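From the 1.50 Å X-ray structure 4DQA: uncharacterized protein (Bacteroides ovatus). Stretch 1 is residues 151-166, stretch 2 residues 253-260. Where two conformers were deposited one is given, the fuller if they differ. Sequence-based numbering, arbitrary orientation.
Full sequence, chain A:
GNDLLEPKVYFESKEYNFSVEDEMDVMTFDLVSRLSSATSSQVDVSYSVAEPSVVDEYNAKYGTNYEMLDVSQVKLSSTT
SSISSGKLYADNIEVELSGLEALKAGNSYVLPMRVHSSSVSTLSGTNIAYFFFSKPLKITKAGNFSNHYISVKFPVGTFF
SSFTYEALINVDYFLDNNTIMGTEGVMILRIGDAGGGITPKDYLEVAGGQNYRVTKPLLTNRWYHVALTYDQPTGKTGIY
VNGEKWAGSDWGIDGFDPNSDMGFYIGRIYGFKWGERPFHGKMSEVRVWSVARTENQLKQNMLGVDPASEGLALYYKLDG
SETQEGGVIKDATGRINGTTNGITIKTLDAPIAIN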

# COMPACT_ATOMS: atom_id res chain seq x y z
N SER A 151 22.07 3.89 -9.93
CA SER A 151 23.00 4.66 -9.11
C SER A 151 22.23 5.85 -8.53
O SER A 151 21.69 6.65 -9.28
CB SER A 151 24.17 5.16 -9.94
OG SER A 151 25.01 6.10 -9.25
N VAL A 152 22.20 5.95 -7.21
CA VAL A 152 21.47 7.00 -6.48
C VAL A 152 22.38 7.92 -5.69
O VAL A 152 23.21 7.48 -4.89
CB VAL A 152 20.48 6.35 -5.50
CG1 VAL A 152 19.80 7.40 -4.64
CG2 VAL A 152 19.49 5.48 -6.22
N LYS A 153 22.22 9.21 -5.90
CA LYS A 153 22.93 10.19 -5.10
C LYS A 153 21.88 10.88 -4.24
O LYS A 153 20.93 11.49 -4.75
CB LYS A 153 23.63 11.21 -6.00
CG LYS A 153 24.64 12.08 -5.27
CD LYS A 153 25.60 12.76 -6.24
N PHE A 154 22.03 10.77 -2.92
CA PHE A 154 21.12 11.46 -2.01
C PHE A 154 21.57 12.90 -1.85
O PHE A 154 22.71 13.23 -2.16
CB PHE A 154 21.09 10.74 -0.68
CG PHE A 154 20.33 9.48 -0.74
CD1 PHE A 154 18.97 9.47 -0.70
CD2 PHE A 154 21.00 8.27 -0.89
CE1 PHE A 154 18.26 8.30 -0.77
CE2 PHE A 154 20.30 7.12 -0.96
CZ PHE A 154 18.93 7.13 -0.90
N PRO A 155 20.68 13.79 -1.39
CA PRO A 155 21.06 15.19 -1.20
C PRO A 155 22.34 15.31 -0.40
O PRO A 155 22.63 14.47 0.48
CB PRO A 155 19.88 15.76 -0.40
CG PRO A 155 18.73 14.97 -0.81
CD PRO A 155 19.25 13.56 -1.12
N VAL A 156 23.11 16.37 -0.68
CA VAL A 156 24.37 16.60 0.02
C VAL A 156 24.19 16.63 1.52
O VAL A 156 23.24 17.22 2.04
CB VAL A 156 25.08 17.88 -0.43
CG1 VAL A 156 24.25 19.13 -0.07
CG2 VAL A 156 26.44 17.95 0.23
N GLY A 157 25.13 15.98 2.20
CA GLY A 157 25.13 15.93 3.64
C GLY A 157 24.07 15.02 4.19
O GLY A 157 23.78 15.05 5.39
N THR A 158 23.47 14.19 3.34
CA THR A 158 22.55 13.21 3.86
C THR A 158 23.37 12.33 4.78
O THR A 158 24.45 11.84 4.42
CB THR A 158 21.89 12.37 2.76
OG1 THR A 158 20.95 13.20 2.04
CG2 THR A 158 21.11 11.20 3.36
N PHE A 159 22.82 12.14 5.96
CA PHE A 159 23.39 11.24 6.90
C PHE A 159 22.20 10.55 7.52
O PHE A 159 21.38 11.16 8.19
CB PHE A 159 24.23 11.99 7.94
CG PHE A 159 24.98 11.11 8.87
CD1 PHE A 159 26.14 10.47 8.46
CD2 PHE A 159 24.51 10.90 10.15
CE1 PHE A 159 26.83 9.64 9.33
CE2 PHE A 159 25.19 10.07 11.02
CZ PHE A 159 26.35 9.44 10.61
N PHE A 160 22.06 9.28 7.21
CA PHE A 160 20.96 8.54 7.76
C PHE A 160 21.37 8.08 9.16
O PHE A 160 22.35 7.37 9.32
CB PHE A 160 20.65 7.33 6.89
CG PHE A 160 20.03 7.66 5.55
CD1 PHE A 160 18.94 8.52 5.45
CD2 PHE A 160 20.52 7.08 4.39
CE1 PHE A 160 18.36 8.80 4.21
CE2 PHE A 160 19.95 7.37 3.15
CZ PHE A 160 18.87 8.22 3.06
N SER A 161 20.62 8.51 10.16
CA SER A 161 20.82 7.99 11.50
C SER A 161 19.90 6.82 11.66
O SER A 161 20.33 5.67 11.58
CB SER A 161 20.61 9.08 12.56
OG SER A 161 19.37 9.74 12.37
N SER A 162 18.61 7.08 11.82
CA SER A 162 17.63 6.01 11.70
C SER A 162 17.22 5.89 10.24
O SER A 162 17.15 6.89 9.52
CB SER A 162 16.41 6.30 12.56
OG SER A 162 16.81 6.38 13.92
N PHE A 163 16.99 4.68 9.78
CA PHE A 163 16.63 4.51 8.38
C PHE A 163 15.97 3.18 8.13
O PHE A 163 15.94 2.30 9.00
CB PHE A 163 17.88 4.64 7.50
CG PHE A 163 18.79 3.46 7.60
CD1 PHE A 163 19.72 3.40 8.62
CD2 PHE A 163 18.69 2.41 6.71
CE1 PHE A 163 20.55 2.30 8.76
CE2 PHE A 163 19.54 1.30 6.84
CZ PHE A 163 20.45 1.26 7.87
N THR A 164 15.42 3.07 6.93
CA THR A 164 14.78 1.85 6.43
C THR A 164 15.11 1.67 4.97
O THR A 164 15.03 2.62 4.18
CB THR A 164 13.25 1.94 6.56
OG1 THR A 164 12.90 2.18 7.92
CG2 THR A 164 12.58 0.65 6.11
N TYR A 165 15.45 0.44 4.61
CA TYR A 165 15.45 0.01 3.21
C TYR A 165 14.31 -0.98 3.10
O TYR A 165 14.18 -1.85 3.97
CB TYR A 165 16.70 -0.79 2.84
CG TYR A 165 18.05 -0.11 2.86
CD1 TYR A 165 18.20 1.26 2.98
CD2 TYR A 165 19.22 -0.88 2.73
CE1 TYR A 165 19.45 1.86 2.96
CE2 TYR A 165 20.48 -0.30 2.73
CZ TYR A 165 20.59 1.07 2.83
OH TYR A 165 21.84 1.67 2.83
N GLU A 166 13.52 -0.91 2.05
CA GLU A 166 12.51 -1.96 1.83
C GLU A 166 12.24 -2.15 0.35
O GLU A 166 12.47 -1.26 -0.46
CB GLU A 166 11.20 -1.72 2.57
CG GLU A 166 10.50 -0.45 2.19
CD GLU A 166 9.14 -0.27 2.86
OE1 GLU A 166 8.48 -1.29 3.15
OE2 GLU A 166 8.70 0.89 3.04
N ILE A 253 26.31 2.71 16.14
CA ILE A 253 26.70 3.75 15.18
C ILE A 253 25.71 4.90 15.16
O ILE A 253 24.51 4.72 15.39
CB ILE A 253 26.86 3.21 13.73
CG1 ILE A 253 25.51 2.73 13.19
CG2 ILE A 253 27.90 2.10 13.67
CD1 ILE A 253 25.50 2.33 11.71
N ASP A 254 26.22 6.09 14.86
CA ASP A 254 25.38 7.26 14.82
C ASP A 254 24.59 7.33 13.53
O ASP A 254 23.60 8.07 13.44
CB ASP A 254 26.22 8.52 14.98
CG ASP A 254 26.75 8.69 16.40
OD1 ASP A 254 26.30 7.95 17.31
OD2 ASP A 254 27.61 9.57 16.60
N GLY A 255 25.03 6.57 12.53
CA GLY A 255 24.40 6.57 11.22
C GLY A 255 25.41 6.24 10.14
O GLY A 255 26.49 5.71 10.41
N PHE A 256 25.08 6.58 8.90
CA PHE A 256 26.01 6.36 7.81
C PHE A 256 25.75 7.36 6.68
O PHE A 256 24.65 7.91 6.54
CB PHE A 256 25.95 4.92 7.28
CG PHE A 256 24.74 4.63 6.40
CD1 PHE A 256 23.50 4.34 6.96
CD2 PHE A 256 24.85 4.62 5.01
CE1 PHE A 256 22.42 4.05 6.14
CE2 PHE A 256 23.78 4.33 4.20
CZ PHE A 256 22.55 4.05 4.77
N ASP A 257 26.81 7.63 5.93
CA ASP A 257 26.77 8.48 4.76
C ASP A 257 26.52 7.60 3.53
O ASP A 257 27.41 6.86 3.10
CB ASP A 257 28.13 9.16 4.63
CG ASP A 257 28.25 9.99 3.37
OD1 ASP A 257 27.24 10.09 2.64
OD2 ASP A 257 29.34 10.56 3.13
N PRO A 258 25.30 7.66 2.96
CA PRO A 258 25.00 6.76 1.82
C PRO A 258 25.80 7.09 0.57
O PRO A 258 25.89 6.28 -0.36
CB PRO A 258 23.52 7.00 1.56
CG PRO A 258 23.29 8.43 2.02
CD PRO A 258 24.16 8.55 3.25
N ASN A 259 26.35 8.29 0.53
CA ASN A 259 27.08 8.72 -0.63
C ASN A 259 28.57 8.38 -0.55
O ASN A 259 29.32 8.67 -1.47
CB ASN A 259 26.89 10.24 -0.83
CG ASN A 259 25.44 10.65 -1.13
OD1 ASN A 259 24.65 9.89 -1.71
ND2 ASN A 259 25.08 11.86 -0.74
N SER A 260 29.01 7.76 0.55
CA SER A 260 30.43 7.50 0.66
C SER A 260 30.90 6.43 -0.32
O SER A 260 30.16 5.53 -0.74
CB SER A 260 30.91 7.26 2.12
OG SER A 260 30.12 6.35 2.85
O HOH W 1 25.21 7.81 -3.44
O HOH W 2 25.87 12.35 2.33

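The two stretches, at least 91 residues apart in sequence wherever they touch, bury 630 Å² between them, and most of the contact is organised by Phe256, Asn259 and Pro258. Phe256 covers the largest area. Its backbone forms a single antiparallel bridge with Phe160: Phe160 N donates to Phe256 O (3.0 Å) and Phe256 N to Phe160 O (2.9 Å). Although its CA-to-CB bond points away from stretch 1, chi1 near +76° (p) brings the ring back among aromatic side chains. There its edge meets the face of Phe163, with Phe256 CE1 3.7 Å from Phe163 CE1, while Phe256 CZ lies 3.7 Å from Phe160 CD2 and 3.2 Å from Tyr165 OH. A large, flat apolar side chain suits this buried site.

Beside the bridge, the Phe159 ring lies across the backbone of stretch 2, with Phe256 N over one face and Phe159 CZ 3.4 Å from Gly255 C. Gly255 fits closely here: a CB would clash with Phe160 O and Phe159 CE2, and its backbone angles by themselves call for glycine.

Asn259 uses its amide as both acceptor and donor, matching the two polar groups of one backbone residue. Phe154 N donates to Asn259 OD1 (3.0 Å), and Asn259 ND2 donates to Phe154 O (3.1 Å). Water 1 extends this link, donating to Val152 O (2.5 Å) and to Asn259 OD1 (2.8 Å). The Asn259 backbone is steadied in turn by Asp257, whose OD1 accepts from Asn259 N (2.9 Å) within a type I turn.

Between the Phe160-Phe256 bridge and the Asn259 amide, Pro258 points its CA-to-CB bond toward stretch 1 and supplies a compact apolar surface. Its CG lies 3.7 Å from both Phe154 CD2 and Phe160 CE2, and 3.8 Å from Thr158 CG2. Nearby, water 2 donates to Thr158 O (2.6 Å) and Asp257 OD1 (2.7 Å), joining the stretches again.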